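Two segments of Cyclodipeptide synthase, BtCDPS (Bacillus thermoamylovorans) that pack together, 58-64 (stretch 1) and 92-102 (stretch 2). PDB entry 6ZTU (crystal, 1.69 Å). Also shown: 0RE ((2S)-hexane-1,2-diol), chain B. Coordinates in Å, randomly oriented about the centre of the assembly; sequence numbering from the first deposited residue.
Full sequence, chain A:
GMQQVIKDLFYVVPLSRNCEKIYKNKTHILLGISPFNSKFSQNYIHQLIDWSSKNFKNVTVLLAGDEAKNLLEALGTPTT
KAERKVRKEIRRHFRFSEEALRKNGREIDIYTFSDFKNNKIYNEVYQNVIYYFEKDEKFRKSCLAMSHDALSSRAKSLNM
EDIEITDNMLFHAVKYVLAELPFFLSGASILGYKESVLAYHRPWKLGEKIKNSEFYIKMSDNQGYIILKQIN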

ATOM      1  N   ASN A  58      -0.115 -11.005 -14.200  1.00 29.61           N
ATOM      2  CA  ASN A  58       0.482 -11.388 -12.931  1.00 28.06           C
ATOM      3  C   ASN A  58      -0.146 -10.564 -11.824  1.00 25.91           C
ATOM      4  O   ASN A  58      -0.378  -9.365 -12.002  1.00 26.50           O
ATOM      5  N   VAL A  59      -0.387 -11.210 -10.684  1.00 26.23           N
ATOM      6  CA  VAL A  59      -1.054 -10.625  -9.529  1.00 26.25           C
ATOM      7  C   VAL A  59      -0.216 -10.910  -8.290  1.00 28.53           C
ATOM      8  O   VAL A  59       0.159 -12.062  -8.041  1.00 27.79           O
ATOM      9  N   THR A  60       0.047  -9.872  -7.500  1.00 24.71           N
ATOM     10  CA  THR A  60       0.721  -9.990  -6.214  1.00 23.38           C
ATOM     11  C   THR A  60      -0.079  -9.204  -5.183  1.00 23.70           C
ATOM     12  O   THR A  60      -0.682  -8.175  -5.504  1.00 24.70           O
ATOM     13  N   VAL A  61      -0.096  -9.702  -3.949  1.00 23.45           N
ATOM     14  CA  VAL A  61      -0.762  -9.037  -2.829  1.00 24.51           C
ATOM     15  C   VAL A  61       0.306  -8.534  -1.863  1.00 24.18           C
ATOM     16  O   VAL A  61       1.194  -9.296  -1.461  1.00 25.00           O
ATOM     17  N   LEU A  62       0.214  -7.258  -1.475  1.00 20.92           N
ATOM     18  CA  LEU A  62       1.126  -6.659  -0.505  1.00 20.06           C
ATOM     19  C   LEU A  62       0.390  -6.421   0.807  1.00 22.44           C
ATOM     20  O   LEU A  62      -0.616  -5.701   0.833  1.00 23.40           O
ATOM     21  N   LEU A  63       0.911  -6.993   1.887  1.00 21.83           N
ATOM     22  CA  LEU A  63       0.393  -6.824   3.239  1.00 23.04           C
ATOM     23  C   LEU A  63       1.356  -5.987   4.069  1.00 21.86           C
ATOM     24  O   LEU A  63       2.521  -5.804   3.721  1.00 22.42           O
ATOM     25  N   ALA A  64       0.867  -5.509   5.213  1.00 24.17           N
ATOM     26  CA  ALA A  64       1.692  -4.663   6.066  1.00 22.51           C
ATOM     27  C   ALA A  64       2.783  -5.464   6.766  1.00 25.55           C
ATOM     28  O   ALA A  64       2.564  -6.601   7.200  1.00 28.93           O
ATOM     29  N   ARG A  92      -5.164 -12.925   9.006  1.00 37.65           N
ATOM     30  CA  ARG A  92      -6.482 -12.819   8.383  1.00 37.08           C
ATOM     31  C   ARG A  92      -6.362 -12.405   6.918  1.00 37.90           C
ATOM     32  O   ARG A  92      -6.983 -13.008   6.035  1.00 35.94           O
ATOM     33  N   HIS A  93      -5.563 -11.374   6.642  1.00 37.27           N
ATOM     34  CA  HIS A  93      -5.390 -10.930   5.262  1.00 34.45           C
ATOM     35  C   HIS A  93      -4.795 -12.036   4.399  1.00 31.74           C
ATOM     36  O   HIS A  93      -5.219 -12.238   3.253  1.00 29.85           O
ATOM     37  N   PHE A  94      -3.804 -12.754   4.929  1.00 33.44           N
ATOM     38  CA  PHE A  94      -3.193 -13.836   4.163  1.00 31.20           C
ATOM     39  C   PHE A  94      -4.208 -14.930   3.854  1.00 32.12           C
ATOM     40  O   PHE A  94      -4.293 -15.401   2.715  1.00 33.09           O
ATOM     41  N   ARG A  95      -4.988 -15.341   4.855  1.00 37.00           N
ATOM     42  CA  ARG A  95      -5.975 -16.400   4.641  1.00 41.50           C
ATOM     43  C   ARG A  95      -6.932 -16.044   3.510  1.00 37.22           C
ATOM     44  O   ARG A  95      -7.096 -16.812   2.553  1.00 38.20           O
ATOM     45  N   PHE A  96      -7.571 -14.873   3.603  1.00 35.88           N
ATOM     46  CA  PHE A  96      -8.548 -14.485   2.590  1.00 32.84           C
ATOM     47  C   PHE A  96      -7.894 -14.311   1.229  1.00 34.97           C
ATOM     48  O   PHE A  96      -8.488 -14.652   0.201  1.00 32.97           O
ATOM     49  N   SER A  97      -6.687 -13.745   1.196  1.00 31.94           N
ATOM     50  CA  SER A  97      -5.999 -13.590  -0.079  1.00 31.29           C
ATOM     51  C   SER A  97      -5.641 -14.944  -0.679  1.00 33.83           C
ATOM     52  O   SER A  97      -5.816 -15.160  -1.881  1.00 30.50           O
ATOM     53  N   GLU A  98      -5.121 -15.858   0.141  1.00 34.10           N
ATOM     54  CA  GLU A  98      -4.772 -17.184  -0.363  1.00 34.15           C
ATOM     55  C   GLU A  98      -5.995 -17.886  -0.944  1.00 37.59           C
ATOM     56  O   GLU A  98      -5.920 -18.465  -2.034  1.00 35.46           O
ATOM     57  N   GLU A  99      -7.134 -17.825  -0.238  1.00 39.49           N
ATOM     58  CA  GLU A  99      -8.390 -18.390  -0.737  1.00 38.83           C
ATOM     59  C   GLU A  99      -8.684 -17.941  -2.160  1.00 41.29           C
ATOM     60  O   GLU A  99      -8.894 -18.761  -3.059  1.00 40.98           O
ATOM     61  N   ALA A 100      -8.723 -16.622  -2.371  1.00 35.65           N
ATOM     62  CA  ALA A 100      -9.159 -16.083  -3.651  1.00 34.79           C
ATOM     63  C   ALA A 100      -8.140 -16.358  -4.746  1.00 34.73           C
ATOM     64  O   ALA A 100      -8.509 -16.632  -5.896  1.00 34.38           O
ATOM     65  N   LEU A 101      -6.850 -16.280  -4.421  1.00 34.15           N
ATOM     66  CA  LEU A 101      -5.837 -16.628  -5.407  1.00 31.56           C
ATOM     67  C   LEU A 101      -5.977 -18.088  -5.822  1.00 34.54           C
ATOM     68  O   LEU A 101      -6.012 -18.406  -7.018  1.00 33.50           O
ATOM     69  N   ARG A 102      -6.101 -18.982  -4.839  1.00 35.34           N
ATOM     70  CA  ARG A 102      -6.265 -20.400  -5.145  1.00 38.22           C
ATOM     71  C   ARG A 102      -7.526 -20.642  -5.968  1.00 39.09           C
ATOM     72  O   ARG A 102      -7.499 -21.389  -6.951  1.00 37.82           O
TER

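This is a small, mostly apolar contact in which a strand packs nearly antiparallel against a helix, with no direct hydrogen bond between them. The axes approach to 9.7 Å at 171°, and 263 Å² is buried. Alternation along the strand turns Val-59, Val-61 and Leu-63 toward the helix, while Thr-60 points away. The helix answers with His-93, Ser-97 and Leu-101, spaced four residues apart and so on one face.

Val-59 and Val-61 are both t. Leu-101 (m, t) reaches both: its CD2 lies 4.2 Å from CG1 of Val-59, and its CD1 lies 4.3 Å from CG2 of Val-61. CG1 of Val-61 sits 3.8 Å from OG of Ser-97. Ser-97 is m, and its OG donates to O of His-93 at 2.8 Å, so the hydroxyl is satisfied within the helix.

Leu-63 (m, t) gives the largest covered area. Its CD2 is 3.7 Å from CB of His-93, and its CD1 is 4.2 Å from CB of Phe-94, whose CA-to-CB bond points sideways.

The His-93 side chain (chi1 m) starts toward the strand, but its end leads away. One water bridges the stretches, 2.8 Å from ND1 of His-93 and 3.0 Å from N of Ala-64, which donates to it. The hexanediol touches the strand end, with C08 3.4 Å from C of Leu-63.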

ATOM      1  CB  ASN A  58       1.994 -11.154 -12.939  1.00 29.68           C
ATOM      2  CG  ASN A  58       2.679 -11.859 -14.082  1.00 31.55           C
ATOM      3  OD1 ASN A  58       2.981 -13.045 -13.991  1.00 28.51           O
ATOM      4  ND2 ASN A  58       2.926 -11.133 -15.166  1.00 33.59           N
ATOM      5  CB  VAL A  59      -2.467 -11.206  -9.341  1.00 26.32           C
ATOM      6  CG1 VAL A  59      -3.123 -10.627  -8.104  1.00 26.80           C
ATOM      7  CG2 VAL A  59      -3.322 -11.005 -10.596  1.00 25.27           C
ATOM      8  CB  THR A  60       2.165  -9.455  -6.286  1.00 25.53           C
ATOM      9  OG1 THR A  60       2.876 -10.131  -7.332  1.00 25.99           O
ATOM     10  CG2 THR A  60       2.903  -9.656  -4.953  1.00 24.14           C
ATOM     11  CB  VAL A  61      -1.737 -10.001  -2.123  1.00 25.27           C
ATOM     12  CG1 VAL A  61      -2.279  -9.402  -0.836  1.00 25.89           C
ATOM     13  CG2 VAL A  61      -2.870 -10.378  -3.062  1.00 28.34           C
ATOM     14  CB  LEU A  62       1.687  -5.331  -1.019  1.00 21.37           C
ATOM     15  CG  LEU A  62       2.749  -4.692  -0.111  1.00 22.59           C
ATOM     16  CD1 LEU A  62       4.063  -5.505  -0.123  1.00 25.24           C
ATOM     17  CD2 LEU A  62       2.987  -3.235  -0.529  1.00 23.39           C
ATOM     18  CB  LEU A  63       0.193  -8.184   3.914  1.00 25.25           C
ATOM     19  CG  LEU A  63      -0.601  -9.228   3.141  1.00 22.74           C
ATOM     20  CD1 LEU A  63      -0.749 -10.493   3.997  1.00 25.75           C
ATOM     21  CD2 LEU A  63      -1.958  -8.686   2.741  1.00 26.25           C
ATOM     22  CB  ALA A  64       0.821  -3.955   7.105  1.00 26.62           C
ATOM     23  CB  ARG A  92      -7.355 -11.825   9.157  1.00 42.23           C
ATOM     24  CG  ARG A  92      -8.792 -11.742   8.655  1.00 45.37           C
ATOM     25  CD  ARG A  92      -9.651 -10.760   9.465  1.00 48.02           C
ATOM     26  NE  ARG A  92      -9.174  -9.380   9.375  1.00 50.69           N
ATOM     27  CZ  ARG A  92      -9.578  -8.488   8.466  1.00 57.54           C
ATOM     28  NH1 ARG A  92     -10.484  -8.811   7.545  1.00 47.61           N
ATOM     29  NH2 ARG A  92      -9.072  -7.258   8.476  1.00 54.91           N
ATOM     30  CB  HIS A  93      -4.496  -9.689   5.216  1.00 31.06           C
ATOM     31  CG  HIS A  93      -5.171  -8.435   5.681  1.00 33.96           C
ATOM     32  ND1 HIS A  93      -4.471  -7.286   5.989  1.00 31.16           N
ATOM     33  CD2 HIS A  93      -6.477  -8.152   5.905  1.00 33.78           C
ATOM     34  CE1 HIS A  93      -5.320  -6.348   6.375  1.00 34.86           C
ATOM     35  NE2 HIS A  93      -6.542  -6.849   6.336  1.00 36.78           N
ATOM     36  CB  PHE A  94      -1.994 -14.408   4.920  1.00 34.04           C
ATOM     37  CG  PHE A  94      -1.164 -15.364   4.103  1.00 39.06           C
ATOM     38  CD1 PHE A  94      -1.567 -16.680   3.924  1.00 38.23           C
ATOM     39  CD2 PHE A  94       0.015 -14.945   3.505  1.00 39.30           C
ATOM     40  CE1 PHE A  94      -0.805 -17.561   3.159  1.00 43.78           C
ATOM     41  CE2 PHE A  94       0.780 -15.818   2.739  1.00 38.63           C
ATOM     42  CZ  PHE A  94       0.370 -17.126   2.568  1.00 39.33           C
ATOM     43  CB  ARG A  95      -6.757 -16.664   5.930  1.00 41.84           C
ATOM     44  CG  ARG A  95      -7.818 -17.765   5.799  1.00 49.95           C
ATOM     45  CD  ARG A  95      -8.691 -17.859   7.050  1.00 54.19           C
ATOM     46  NE  ARG A  95      -7.991 -17.359   8.232  1.00 55.65           N
ATOM     47  CZ  ARG A  95      -8.463 -16.414   9.043  1.00 56.29           C
ATOM     48  NH1 ARG A  95      -9.654 -15.870   8.811  1.00 52.29           N
ATOM     49  NH2 ARG A  95      -7.745 -16.015  10.088  1.00 52.87           N
ATOM     50  CB  PHE A  96      -9.253 -13.190   2.998  1.00 34.82           C
ATOM     51  CG  PHE A  96     -10.077 -13.311   4.246  1.00 44.29           C
ATOM     52  CD1 PHE A  96     -10.606 -14.536   4.630  1.00 43.45           C
ATOM     53  CD2 PHE A  96     -10.335 -12.198   5.032  1.00 44.33           C
ATOM     54  CE1 PHE A  96     -11.364 -14.647   5.782  1.00 46.32           C
ATOM     55  CE2 PHE A  96     -11.102 -12.304   6.181  1.00 47.20           C
ATOM     56  CZ  PHE A  96     -11.611 -13.534   6.558  1.00 45.97           C
ATOM     57  CB  SER A  97      -4.746 -12.730   0.101  1.00 32.26           C
ATOM     58  OG  SER A  97      -5.101 -11.445   0.590  1.00 29.81           O
ATOM     59  CB  GLU A  98      -4.144 -18.011   0.757  1.00 35.62           C
ATOM     60  CG  GLU A  98      -3.526 -19.316   0.297  1.00 38.71           C
ATOM     61  CD  GLU A  98      -4.521 -20.457   0.285  1.00 50.94           C
ATOM     62  OE1 GLU A  98      -5.525 -20.384   1.032  1.00 51.03           O
ATOM     63  OE2 GLU A  98      -4.302 -21.425  -0.478  1.00 55.46           O
ATOM     64  CB  GLU A  99      -9.559 -17.968   0.152  1.00 41.59           C
ATOM     65  CG  GLU A  99      -9.684 -18.660   1.473  1.00 48.44           C
ATOM     66  CD  GLU A  99     -10.824 -18.078   2.288  1.00 53.75           C
ATOM     67  OE1 GLU A  99     -11.558 -17.211   1.745  1.00 49.20           O
ATOM     68  OE2 GLU A  99     -10.981 -18.476   3.465  1.00 58.12           O
ATOM     69  CB  ALA A 100      -9.425 -14.582  -3.511  1.00 33.27           C
ATOM     70  CB  LEU A 101      -4.446 -16.344  -4.847  1.00 30.40           C
ATOM     71  CG  LEU A 101      -4.103 -14.850  -4.778  1.00 30.31           C
ATOM     72  CD1 LEU A 101      -2.866 -14.628  -3.906  1.00 28.58           C
ATOM     73  CD2 LEU A 101      -3.908 -14.267  -6.172  1.00 28.50           C
ATOM     74  CB  ARG A 102      -6.296 -21.209  -3.848  1.00 41.88           C
ATOM     75  CG  ARG A 102      -6.599 -22.686  -4.049  1.00 43.30           C
ATOM     76  CD  ARG A 102      -6.178 -23.507  -2.837  1.00 46.31           C
ATOM     77  NE  ARG A 102      -6.422 -22.810  -1.575  1.00 52.52           N
ATOM     78  CZ  ARG A 102      -7.597 -22.773  -0.949  1.00 56.17           C
ATOM     79  NH1 ARG A 102      -8.651 -23.390  -1.467  1.00 58.44           N
ATOM     80  NH2 ARG A 102      -7.721 -22.111   0.197  1.00 51.59           N
TER
HETATM   81  O01 0RE B 301      -1.029   2.169   1.968  1.00 43.67           O
HETATM   82  C02 0RE B 301      -2.121   1.465   1.465  1.00 43.91           C
HETATM   83  C03 0RE B 301      -1.618   0.455   0.439  1.00 36.16           C
HETATM   84  O04 0RE B 301      -1.372   1.107  -0.778  1.00 39.28           O
HETATM   85  C05 0RE B 301      -0.345  -0.190   0.972  1.00 38.04           C
HETATM   86  C06 0RE B 301      -0.641  -0.920   2.281  1.00 36.67           C
HETATM   87  C07 0RE B 301       0.678  -1.423   2.856  1.00 37.19           C
HETATM   88  C08 0RE B 301       0.630  -2.939   2.782  1.00 31.68           C
HETATM   89  O   HOH W   1      -2.068  -5.818   5.634  1.00 26.90           O